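Local coordinates for amidohydrolase 3 domain-containing protein (Pyrococcus furiosus, PDB 3ICJ), which binds two zinc ions in an amidohydrolase fold and probably hydrolyses carbon-nitrogen bonds other than peptide bonds, though its substrate is not known, at residues S474-T478 with L479-L483. Numbering follows the deposited sequence.
Sequences SAQVT and LAEDL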
loop_
_atom_site.group_PDB
_atom_site.type_symbol
_atom_site.label_atom_id
_atom_site.label_comp_id
_atom_site.label_asym_id
_atom_site.label_seq_id
_atom_site.Cartn_x
_atom_site.Cartn_y
_atom_site.Cartn_z
ATOM N N SER A 474 -1.306 10.992 -5.888
ATOM C CA SER A 474 -0.373 9.973 -5.466
ATOM C C SER A 474 1.066 10.210 -5.941
ATOM O O SER A 474 2.006 10.059 -5.160
ATOM C CB SER A 474 -0.869 8.625 -5.947
ATOM O OG SER A 474 -1.898 8.143 -5.102
ATOM N N ALA A 475 1.225 10.590 -7.205
ATOM C CA ALA A 475 2.536 10.900 -7.758
ATOM C C ALA A 475 3.228 12.017 -6.998
ATOM O O ALA A 475 4.404 11.898 -6.648
ATOM C CB ALA A 475 2.422 11.255 -9.240
ATOM N N GLN A 476 2.492 13.093 -6.718
ATOM C CA GLN A 476 3.051 14.237 -5.971
ATOM C C GLN A 476 3.431 13.872 -4.560
ATOM O O GLN A 476 4.440 14.330 -4.056
ATOM C CB GLN A 476 2.101 15.429 -5.976
ATOM C CG GLN A 476 2.025 16.049 -7.348
ATOM C CD GLN A 476 1.926 17.534 -7.292
ATOM O OE1 GLN A 476 0.836 18.097 -7.125
ATOM N NE2 GLN A 476 3.070 18.198 -7.440
ATOM N N VAL A 477 2.634 13.002 -3.954
ATOM C CA VAL A 477 2.853 12.542 -2.596
ATOM C C VAL A 477 4.105 11.659 -2.528
ATOM O O VAL A 477 4.807 11.651 -1.515
ATOM C CB VAL A 477 1.543 11.895 -2.064
ATOM C CG1 VAL A 477 1.776 10.907 -0.956
ATOM C CG2 VAL A 477 0.615 13.027 -1.615
ATOM N N THR A 478 4.411 10.987 -3.648
ATOM C CA THR A 478 5.586 10.122 -3.789
ATOM C C THR A 478 6.778 10.835 -4.504
ATOM O O THR A 478 7.721 10.181 -4.962
ATOM C CB THR A 478 5.162 8.792 -4.501
ATOM O OG1 THR A 478 3.897 8.342 -3.952
ATOM C CG2 THR A 478 6.184 7.670 -4.283
ATOM N N LEU A 479 6.717 12.169 -4.603
ATOM C CA LEU A 479 7.787 12.993 -5.198
ATOM C C LEU A 479 8.206 12.554 -6.608
ATOM O O LEU A 479 9.393 12.571 -6.951
ATOM C CB LEU A 479 9.002 13.057 -4.266
ATOM C CG LEU A 479 8.756 13.500 -2.805
ATOM C CD1 LEU A 479 10.086 13.436 -2.036
ATOM C CD2 LEU A 479 8.160 14.944 -2.719
ATOM N N ALA A 480 7.203 12.181 -7.405
ATOM C CA ALA A 480 7.364 11.636 -8.756
ATOM C C ALA A 480 6.735 12.613 -9.730
ATOM O O ALA A 480 5.562 12.474 -10.100
ATOM C CB ALA A 480 6.658 10.294 -8.842
ATOM N N GLU A 481 7.514 13.609 -10.129
ATOM C CA GLU A 481 6.985 14.816 -10.776
ATOM C C GLU A 481 6.553 14.608 -12.236
ATOM O O GLU A 481 5.790 15.410 -12.785
ATOM C CB GLU A 481 8.006 15.971 -10.686
ATOM C CG GLU A 481 8.477 16.340 -9.250
ATOM C CD GLU A 481 7.341 16.736 -8.279
ATOM O OE1 GLU A 481 6.313 17.324 -8.712
ATOM O OE2 GLU A 481 7.496 16.460 -7.063
ATOM N N ASP A 482 7.050 13.540 -12.850
ATOM C CA ASP A 482 6.727 13.216 -14.249
ATOM C C ASP A 482 5.727 12.055 -14.383
ATOM O O ASP A 482 5.635 11.426 -15.437
ATOM C CB ASP A 482 8.016 12.952 -15.039
ATOM C CG ASP A 482 8.813 11.766 -14.509
ATOM O OD1 ASP A 482 8.558 11.273 -13.378
ATOM O OD2 ASP A 482 9.720 11.332 -15.242
ATOM N N LEU A 483 4.971 11.781 -13.311
ATOM C CA LEU A 483 3.884 10.801 -13.366
ATOM C C LEU A 483 2.542 11.416 -12.969
ATOM O O LEU A 483 2.508 12.415 -12.254
ATOM C CB LEU A 483 4.196 9.574 -12.475
ATOM C CG LEU A 483 5.219 8.598 -13.061
ATOM C CD1 LEU A 483 5.863 7.739 -12.002
ATOM C CD2 LEU A 483 4.622 7.740 -14.181
HETATM O O HOH W 1 5.431 16.649 -5.003
#
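The amide of A480 reaches back to the carbonyl oxygen of A475 in a fairly straight bond (N to O 2.9 Å), and that of L479 to the carbonyl of Q476 (N to O 3.2 Å). These two bonds make the Schellman motif that ends the helix. L479 is the C-prime residue, its phi of +53° reversing the chain, a place most often held by glycine but here by a leucine; the L479 N-H lies above the Q476 carbonyl plane rather than on a lone pair. A type I turn, A480 to L483, then brings the chain back beside A475. The small methyls of A475 and A480 suit this tight fold-back (CB to CB 4.4 Å), and A475 CB also meets the CB methylene of L483 at 4.1 Å. T478 turns OG1 beside its own backbone N (chi1 -42°), and OG1 donates to S474 O at 2.8 Å; the T478 N-H meets that oxygen from the opposite face, so two bonds grip it within the last turn. On the more open flank, the bent chain of E481 crosses that of Q476 at about a right angle, a close approach only (OE1 to NE2 3.6 Å), amide and carboxylate planes 79° apart. A water joins the carboxylate to the helix end instead, donating to the backbone O of Q476 and to E481 OE2. Helix 463-477 thus ends against the barrel strands: A475, T478 and L483 pack on F98, while T478, A480 and L483 touch F266.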